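Local atomic coordinates of protein A52 (Vaccinia virus, PDB entry 2VVW), a protein that suppresses host innate immune signalling by associating with IRAK2 to inhibit NF-kappa-B and with TRAF6 to activate p38, using a Bcl-2-like fold. Residues Glu20-Leu25 against Arg127-Phe132; Met30-Leu35 against Glu47-Asp52; Asp82-Gln87 against Ile103-Cys108. All coordinates share one frame; numbering follows the deposited sequence. Where two conformers were deposited one is given.

Contact 1. Residues Glu20-Leu25 against Arg127-Phe132; sequences EMFTIL and RAIKLF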
# COMPACT_ATOMS: atom_id res chain seq x y z
N GLU A 20 -2.42 -7.63 -13.74
CA GLU A 20 -2.47 -8.90 -12.97
C GLU A 20 -3.52 -8.86 -11.89
O GLU A 20 -3.55 -7.95 -11.08
CB GLU A 20 -1.11 -9.19 -12.35
CG GLU A 20 -0.01 -9.46 -13.37
CD GLU A 20 1.38 -9.28 -12.79
OE1 GLU A 20 1.53 -8.51 -11.81
OE2 GLU A 20 2.33 -9.90 -13.32
N MET A 21 -4.37 -9.89 -11.86
CA MET A 21 -5.47 -9.95 -10.89
C MET A 21 -4.99 -9.85 -9.42
O MET A 21 -5.56 -9.10 -8.63
CB MET A 21 -6.33 -11.21 -11.13
CG MET A 21 -7.74 -11.11 -10.60
SD MET A 21 -8.67 -9.79 -11.41
CE MET A 21 -9.29 -8.89 -9.98
N PHE A 22 -3.91 -10.52 -9.06
CA PHE A 22 -3.45 -10.45 -7.67
C PHE A 22 -2.96 -9.04 -7.27
O PHE A 22 -3.26 -8.56 -6.18
CB PHE A 22 -2.39 -11.49 -7.34
CG PHE A 22 -2.16 -11.64 -5.85
CD1 PHE A 22 -3.07 -12.33 -5.06
CD2 PHE A 22 -1.08 -11.02 -5.23
CE1 PHE A 22 -2.88 -12.45 -3.68
CE2 PHE A 22 -0.88 -11.13 -3.84
CZ PHE A 22 -1.79 -11.83 -3.08
N THR A 23 -2.24 -8.37 -8.17
CA THR A 23 -1.81 -6.99 -7.92
C THR A 23 -3.00 -6.06 -7.74
O THR A 23 -2.98 -5.18 -6.89
CB THR A 23 -0.95 -6.47 -9.03
OG1 THR A 23 0.14 -7.37 -9.25
CG2 THR A 23 -0.39 -5.07 -8.68
N ILE A 24 -4.02 -6.24 -8.57
CA ILE A 24 -5.23 -5.45 -8.48
C ILE A 24 -5.86 -5.61 -7.10
O ILE A 24 -6.25 -4.62 -6.46
CB ILE A 24 -6.25 -5.84 -9.60
CG1 ILE A 24 -5.76 -5.33 -10.98
CG2 ILE A 24 -7.60 -5.26 -9.31
CD1 ILE A 24 -6.52 -5.93 -12.16
N LEU A 25 -5.97 -6.86 -6.65
CA LEU A 25 -6.54 -7.13 -5.34
C LEU A 25 -5.66 -6.61 -4.20
O LEU A 25 -6.18 -6.10 -3.21
CB LEU A 25 -6.87 -8.62 -5.17
CG LEU A 25 -7.95 -9.21 -6.09
CD1 LEU A 25 -8.01 -10.71 -5.93
CD2 LEU A 25 -9.28 -8.60 -5.81
N ARG A 127 -3.35 -12.79 2.67
CA ARG A 127 -3.07 -14.17 3.11
C ARG A 127 -4.31 -15.03 2.85
O ARG A 127 -4.21 -16.13 2.37
CB ARG A 127 -2.68 -14.21 4.60
CG ARG A 127 -2.11 -15.54 5.06
CD ARG A 127 -1.75 -15.57 6.55
NE ARG A 127 -0.88 -14.48 6.99
CZ ARG A 127 -0.32 -14.40 8.20
NH1 ARG A 127 -0.52 -15.36 9.11
NH2 ARG A 127 0.46 -13.37 8.52
N ALA A 128 -5.48 -14.49 3.16
CA ALA A 128 -6.74 -15.22 2.95
C ALA A 128 -6.96 -15.57 1.47
O ALA A 128 -7.30 -16.71 1.15
CB ALA A 128 -7.92 -14.38 3.48
N ILE A 129 -6.75 -14.58 0.59
CA ILE A 129 -6.91 -14.76 -0.87
C ILE A 129 -6.01 -15.86 -1.39
O ILE A 129 -6.44 -16.71 -2.15
CB ILE A 129 -6.60 -13.44 -1.68
CG1 ILE A 129 -7.66 -12.37 -1.40
CG2 ILE A 129 -6.51 -13.70 -3.18
CD1 ILE A 129 -9.06 -12.73 -1.75
N LYS A 130 -4.76 -15.85 -0.94
CA LYS A 130 -3.81 -16.89 -1.34
C LYS A 130 -4.22 -18.30 -0.87
O LYS A 130 -3.94 -19.28 -1.56
CB LYS A 130 -2.40 -16.56 -0.82
CG LYS A 130 -1.67 -15.45 -1.59
CD LYS A 130 -0.49 -14.91 -0.76
CE LYS A 130 0.54 -14.14 -1.60
NZ LYS A 130 1.49 -13.30 -0.76
N LEU A 131 -4.87 -18.40 0.29
CA LEU A 131 -5.36 -19.71 0.80
C LEU A 131 -6.56 -20.22 0.01
O LEU A 131 -6.75 -21.42 -0.15
CB LEU A 131 -5.81 -19.62 2.27
CG LEU A 131 -4.79 -19.66 3.41
CD1 LEU A 131 -5.52 -19.37 4.72
CD2 LEU A 131 -4.07 -21.01 3.46
N PHE A 132 -7.38 -19.29 -0.45
CA PHE A 132 -8.72 -19.61 -0.95
C PHE A 132 -8.84 -19.59 -2.48
O PHE A 132 -9.58 -20.41 -3.05
CB PHE A 132 -9.69 -18.61 -0.32
CG PHE A 132 -11.13 -19.05 -0.35
CD1 PHE A 132 -11.68 -19.75 0.71
CD2 PHE A 132 -11.96 -18.72 -1.42
CE1 PHE A 132 -13.03 -20.13 0.69
CE2 PHE A 132 -13.30 -19.09 -1.44
CZ PHE A 132 -13.83 -19.81 -0.39

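Contact 2. Residues Met30-Leu35 against Glu47-Asp52; sequences MYRGLL and EIKKFD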
# COMPACT_ATOMS: atom_id res chain seq x y z
N MET A 30 -5.33 -2.65 -0.01
CA MET A 30 -4.50 -1.59 0.56
C MET A 30 -5.28 -0.30 0.62
O MET A 30 -5.38 0.32 1.66
CB MET A 30 -3.25 -1.40 -0.30
CG MET A 30 -2.37 -0.24 0.06
SD MET A 30 -1.08 -0.02 -1.19
CE MET A 30 -2.01 0.74 -2.55
N TYR A 31 -5.87 0.10 -0.51
CA TYR A 31 -6.54 1.40 -0.57
C TYR A 31 -7.84 1.44 0.26
O TYR A 31 -8.12 2.44 0.95
CB TYR A 31 -6.81 1.80 -2.02
CG TYR A 31 -5.61 2.36 -2.76
CD1 TYR A 31 -4.99 3.54 -2.33
CD2 TYR A 31 -5.12 1.74 -3.92
CE1 TYR A 31 -3.89 4.07 -3.00
CE2 TYR A 31 -4.01 2.30 -4.62
CZ TYR A 31 -3.40 3.44 -4.14
OH TYR A 31 -2.35 4.01 -4.82
N ARG A 32 -8.64 0.38 0.17
CA ARG A 32 -9.86 0.30 0.96
C ARG A 32 -9.53 0.16 2.45
O ARG A 32 -10.12 0.84 3.30
CB ARG A 32 -10.74 -0.85 0.49
CG ARG A 32 -12.06 -0.94 1.24
CD ARG A 32 -13.08 -1.80 0.51
NE ARG A 32 -14.27 -2.01 1.33
CZ ARG A 32 -15.44 -2.43 0.88
NH1 ARG A 32 -15.62 -2.67 -0.41
NH2 ARG A 32 -16.46 -2.58 1.72
N GLY A 33 -8.56 -0.68 2.77
CA GLY A 33 -8.13 -0.85 4.16
C GLY A 33 -7.49 0.36 4.83
O GLY A 33 -7.56 0.47 6.06
N LEU A 34 -6.86 1.25 4.05
CA LEU A 34 -6.17 2.41 4.61
C LEU A 34 -6.93 3.71 4.42
O LEU A 34 -6.96 4.52 5.34
CB LEU A 34 -4.73 2.53 4.06
CG LEU A 34 -3.77 1.36 4.33
CD1 LEU A 34 -2.32 1.66 3.79
CD2 LEU A 34 -3.72 0.92 5.79
N LEU A 35 -7.57 3.90 3.26
CA LEU A 35 -8.31 5.14 2.98
C LEU A 35 -9.82 5.03 3.16
O LEU A 35 -10.48 6.02 3.41
CB LEU A 35 -8.06 5.62 1.55
CG LEU A 35 -6.61 5.85 1.12
CD1 LEU A 35 -6.59 6.30 -0.30
CD2 LEU A 35 -5.94 6.84 2.05
N GLU A 47 -16.36 -2.09 -9.61
CA GLU A 47 -16.90 -3.43 -9.87
C GLU A 47 -16.56 -4.41 -8.75
O GLU A 47 -17.41 -5.21 -8.33
CB GLU A 47 -16.38 -4.00 -11.20
CG GLU A 47 -16.99 -3.35 -12.42
CD GLU A 47 -18.51 -3.44 -12.45
OE1 GLU A 47 -19.04 -4.54 -12.19
OE2 GLU A 47 -19.17 -2.42 -12.73
N ILE A 48 -15.32 -4.34 -8.27
CA ILE A 48 -14.89 -5.23 -7.20
C ILE A 48 -15.71 -4.95 -5.94
O ILE A 48 -16.09 -5.87 -5.22
CB ILE A 48 -13.39 -5.13 -6.93
CG1 ILE A 48 -12.59 -5.58 -8.16
CG2 ILE A 48 -13.01 -6.01 -5.72
CD1 ILE A 48 -11.14 -5.31 -8.07
N LYS A 49 -16.03 -3.68 -5.71
CA LYS A 49 -16.86 -3.26 -4.58
C LYS A 49 -18.25 -3.92 -4.59
O LYS A 49 -18.83 -4.18 -3.54
CB LYS A 49 -16.96 -1.74 -4.56
CG LYS A 49 -17.76 -1.19 -3.39
CD LYS A 49 -17.39 0.25 -3.01
CE LYS A 49 -17.95 1.28 -3.96
NZ LYS A 49 -18.21 2.59 -3.26
N LYS A 50 -18.77 -4.20 -5.78
CA LYS A 50 -20.04 -4.90 -5.89
C LYS A 50 -19.98 -6.32 -5.30
O LYS A 50 -21.03 -6.88 -4.99
CB LYS A 50 -20.52 -4.92 -7.35
CG LYS A 50 -20.80 -3.54 -7.90
CD LYS A 50 -21.33 -3.61 -9.32
CE LYS A 50 -21.47 -2.22 -9.92
NZ LYS A 50 -21.95 -2.29 -11.33
N PHE A 51 -18.79 -6.90 -5.15
CA PHE A 51 -18.63 -8.22 -4.53
C PHE A 51 -19.11 -8.28 -3.07
O PHE A 51 -19.28 -9.37 -2.53
CB PHE A 51 -17.17 -8.70 -4.55
CG PHE A 51 -16.59 -8.95 -5.94
CD1 PHE A 51 -17.34 -8.77 -7.10
CD2 PHE A 51 -15.28 -9.37 -6.06
CE1 PHE A 51 -16.78 -9.02 -8.34
CE2 PHE A 51 -14.71 -9.63 -7.31
CZ PHE A 51 -15.47 -9.46 -8.45
N ASP A 52 -19.30 -7.12 -2.44
CA ASP A 52 -19.79 -7.05 -1.07
C ASP A 52 -21.18 -7.66 -0.92
O ASP A 52 -21.47 -8.28 0.08
CB ASP A 52 -19.82 -5.60 -0.57
CG ASP A 52 -18.43 -4.97 -0.43
OD1 ASP A 52 -17.39 -5.61 -0.74
OD2 ASP A 52 -18.39 -3.81 -0.02

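Contact 3. Residues Asp82-Gln87 against Ile103-Cys108; sequences DYIKVQ and IGLCAC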
# COMPACT_ATOMS: atom_id res chain seq x y z
N ASP A 82 -8.79 -18.51 10.38
CA ASP A 82 -9.39 -19.79 10.78
C ASP A 82 -10.74 -19.96 10.07
O ASP A 82 -11.02 -21.01 9.51
CB ASP A 82 -9.51 -19.87 12.31
CG ASP A 82 -10.19 -21.14 12.80
OD1 ASP A 82 -11.43 -21.18 12.76
OD2 ASP A 82 -9.49 -22.09 13.23
N TYR A 83 -11.52 -18.88 10.06
CA TYR A 83 -12.84 -18.86 9.41
C TYR A 83 -12.82 -19.12 7.90
O TYR A 83 -13.66 -19.86 7.36
CB TYR A 83 -13.52 -17.50 9.70
CG TYR A 83 -14.84 -17.30 9.01
CD1 TYR A 83 -16.01 -17.84 9.54
CD2 TYR A 83 -14.93 -16.55 7.83
CE1 TYR A 83 -17.24 -17.67 8.89
CE2 TYR A 83 -16.16 -16.38 7.18
CZ TYR A 83 -17.30 -16.94 7.71
OH TYR A 83 -18.52 -16.76 7.08
N ILE A 84 -11.85 -18.52 7.22
CA ILE A 84 -11.60 -18.75 5.81
C ILE A 84 -11.30 -20.23 5.56
O ILE A 84 -11.81 -20.83 4.61
CB ILE A 84 -10.43 -17.87 5.29
CG1 ILE A 84 -10.80 -16.38 5.30
CG2 ILE A 84 -9.96 -18.32 3.90
CD1 ILE A 84 -12.16 -16.05 4.68
N LYS A 85 -10.49 -20.83 6.40
CA LYS A 85 -10.22 -22.28 6.32
C LYS A 85 -11.48 -23.14 6.54
O LYS A 85 -11.69 -24.13 5.84
CB LYS A 85 -9.10 -22.68 7.29
CG LYS A 85 -7.69 -22.20 6.84
CD LYS A 85 -6.65 -22.28 7.95
CE LYS A 85 -5.22 -22.04 7.42
NZ LYS A 85 -4.19 -22.14 8.52
N VAL A 86 -12.31 -22.74 7.50
CA VAL A 86 -13.61 -23.37 7.70
C VAL A 86 -14.44 -23.35 6.40
O VAL A 86 -14.92 -24.41 5.95
CB VAL A 86 -14.40 -22.68 8.85
CG1 VAL A 86 -15.87 -23.17 8.90
CG2 VAL A 86 -13.70 -22.95 10.19
N GLN A 87 -14.62 -22.17 5.81
CA GLN A 87 -15.46 -22.04 4.61
C GLN A 87 -14.94 -22.91 3.49
O GLN A 87 -15.70 -23.62 2.83
CB GLN A 87 -15.55 -20.60 4.11
CG GLN A 87 -16.06 -19.59 5.09
CD GLN A 87 -17.23 -20.06 5.89
OE1 GLN A 87 -17.19 -20.06 7.12
NE2 GLN A 87 -18.29 -20.46 5.21
N ILE A 103 -13.86 -12.48 -1.74
CA ILE A 103 -13.19 -11.19 -1.93
C ILE A 103 -14.04 -10.11 -1.27
O ILE A 103 -13.52 -9.26 -0.54
CB ILE A 103 -12.95 -10.88 -3.42
CG1 ILE A 103 -11.79 -11.71 -3.97
CG2 ILE A 103 -12.63 -9.41 -3.63
CD1 ILE A 103 -11.75 -11.75 -5.52
N GLY A 104 -15.34 -10.16 -1.47
CA GLY A 104 -16.24 -9.21 -0.82
C GLY A 104 -16.22 -9.29 0.69
O GLY A 104 -16.39 -8.28 1.37
N LEU A 105 -16.01 -10.50 1.22
CA LEU A 105 -15.94 -10.74 2.66
C LEU A 105 -14.69 -10.08 3.23
O LEU A 105 -14.75 -9.39 4.24
CB LEU A 105 -15.92 -12.25 2.94
CG LEU A 105 -15.74 -12.71 4.39
CD1 LEU A 105 -17.02 -12.53 5.17
CD2 LEU A 105 -15.26 -14.17 4.41
N CYS A 106 -13.55 -10.31 2.58
CA CYS A 106 -12.29 -9.65 2.95
C CYS A 106 -12.47 -8.14 3.03
O CYS A 106 -12.01 -7.50 3.97
CB CYS A 106 -11.21 -9.99 1.92
SG CYS A 106 -10.69 -11.68 2.07
N ALA A 107 -13.13 -7.60 2.01
CA ALA A 107 -13.40 -6.16 1.90
C ALA A 107 -14.22 -5.63 3.07
O ALA A 107 -13.93 -4.54 3.61
CB ALA A 107 -14.13 -5.88 0.62
N CYS A 108 -15.28 -6.35 3.40
CA CYS A 108 -16.14 -5.94 4.51
C CYS A 108 -15.39 -6.07 5.85
O CYS A 108 -15.59 -5.27 6.74
CB CYS A 108 -17.43 -6.76 4.53
SG CYS A 108 -18.54 -6.39 3.12

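Contact 1. Residues Glu20-Leu25 against Arg127-Phe132
With CG anti to the backbone N (chi1 -166°), Phe22 brings the end of its ring up to Ile129 and Lys130 of helix 123-132; Lys130, its CG beside the backbone N and the chain beyond it extended, runs across the ring at about a right angle. The pairing joins the start of helix 21-35 to the last turns of helix 123-132 in the all-helical Bcl-2-like fold. The two short segments run nearly antiparallel, at 149°, with their axes 11.6 Å apart, a spacing bridged by side chains alone.

Ile129 uses its CG2 branch, which lies at the edge of the Phe22 ring near the ring plane, 3.9 Å from CE1; the two side chains slide past each other in opposite directions. The same methyl also touches Leu25, whose CD1 stands 4.3 Å from Ile129 CG2, one helical turn beyond Phe22. One methyl thus touches both an aromatic and an aliphatic neighbour. Ile129 also packs on Met102 and Ile103 of helix 96-115, while Met21 and Leu25 pack on Leu138 of helix 135-153.

The contact is graded from core to surface: Leu25 and Ile129 are buried, Phe22 is partly exposed, and the exposed Lys130 brings its aliphatic part obliquely against the outer end of the ring. Its methylenes, rather than its ammonium group, make the approach: CG lies 3.9 Å from Phe22 CE1, and CE comes to within 3.6 Å of Phe22 CZ.

Contact 2. Residues Met30-Leu35 against Glu47-Asp52
Arg32 grips Asp52 end-on, with both terminal nitrogens directed at a single carboxylate oxygen. NH2 lies 2.9 Å from Asp52 OD2 and NH1 3.0 Å from the same atom, with N-H...O angles of 149° and 141°. OD2 sits in the guanidinium plane at its edge, but the carboxylate is turned 61° against that plane. NH1 meets the syn lone pair of OD2, whereas NH2 arrives on the syn side from outside the carboxylate plane. Alongside, the aliphatic CG of Lys49 approaches Arg32 NH1 obliquely at 4.0 Å.

Arg32 reaches this far because CG is anti to the backbone N and the chain stays extended to NE. Around this pair, Tyr28 OH hydrogen-bonds to NH1 and Asp111 of helix 96-115 forms a second salt bridge with NH2, while Ala107 packs against both Arg32 and Asp52. The salt bridge thus ties helix 21-35 to Asp52 of helix 51-59, beside helix 96-115, within the Bcl-2-like bundle. Farther out, Met30 and Leu34 pack on their counterparts in the second subunit.

Asp52 and Asp111 both pair with the buried guanidinium, and Lys49 NZ lies 6.5 Å from Arg32 NH1, which may partly offset the two carboxylates. The guanidinium probably stabilises ionised Asp52, and the bonds to both terminal nitrogens limit rotation of the guanidinium group.

Contact 3. Residues Asp82-Gln87 against Ile103-Cys108
Leu105 pushes its CD2 methyl into the angle between Tyr83 and Ile84, two consecutive residues of helix 76-90. CD2 lies 3.7 Å from Tyr83 CE2 and 3.6 Å from Ile84 CD1, so one methyl carries the closest approach to both neighbours. It meets the tyrosine ring at the edge, in the ring plane. Against Ile84 the approach is alongside, the two branched chains passing in opposite directions.

The torsions account for this wedge. Tyr83 has CG anti to the backbone N (chi1 176°), which carries its ring toward helix 96-115 and presents the CD2-CE2 side to the leucine. Ile84 leaves its backbone to one side of the contact, yet CG1 lies anti to the carbonyl carbon and the further turn at chi2 (-48°) brings CD1 back. Within helix 76-90, Gln87 OE1 stands 2.9 Å above one face of the Tyr83 ring, offset toward its rim, so the amide and Leu105 occupy distinct positions around the same ring.

The contact packs helix 76-90 against helix 96-115 inside the Bcl-2-like helical bundle. Leu65 of helix 62-68 touches both Tyr83 and Leu105, and Phe59 of helix 51-59 also packs on Tyr83. Ile84 also packs on Ala128 and Phe132 of helix 123-132.

All three touching residues are buried, and no hydrogen bond crosses between the segments. The contact consists of a leucine methyl set against both a ring edge and the isoleucine CD1, consistent with association through dispersion and the exclusion of water.

Overall arrangement
Helix 21-35 serves both contact 1 and contact 2, whose centres lie about 13 Å apart; Ile24 CG2 touches Ile48 CD1 at 3.8 Å between them. Helix 96-115 brings contact 3 against both. Its Ile103 meets Ile129 and Leu25 of contact 1, with Ile129 CD1 3.7 Å from Ile103 CG1, and also packs on Phe51 of contact 2, where Phe51 CD2 lies 3.6 Å from Ile103 CG2. Contact 3 is centred about 12 Å from contact 1 and 14 Å from contact 2. Contacts 1 and 3 are mainly apolar, whereas contact 2 adds a salt bridge; helix 21-35 also carries Met30 and Leu34, which pack on the second subunit. Together they connect six helices of the Bcl-2-like fold.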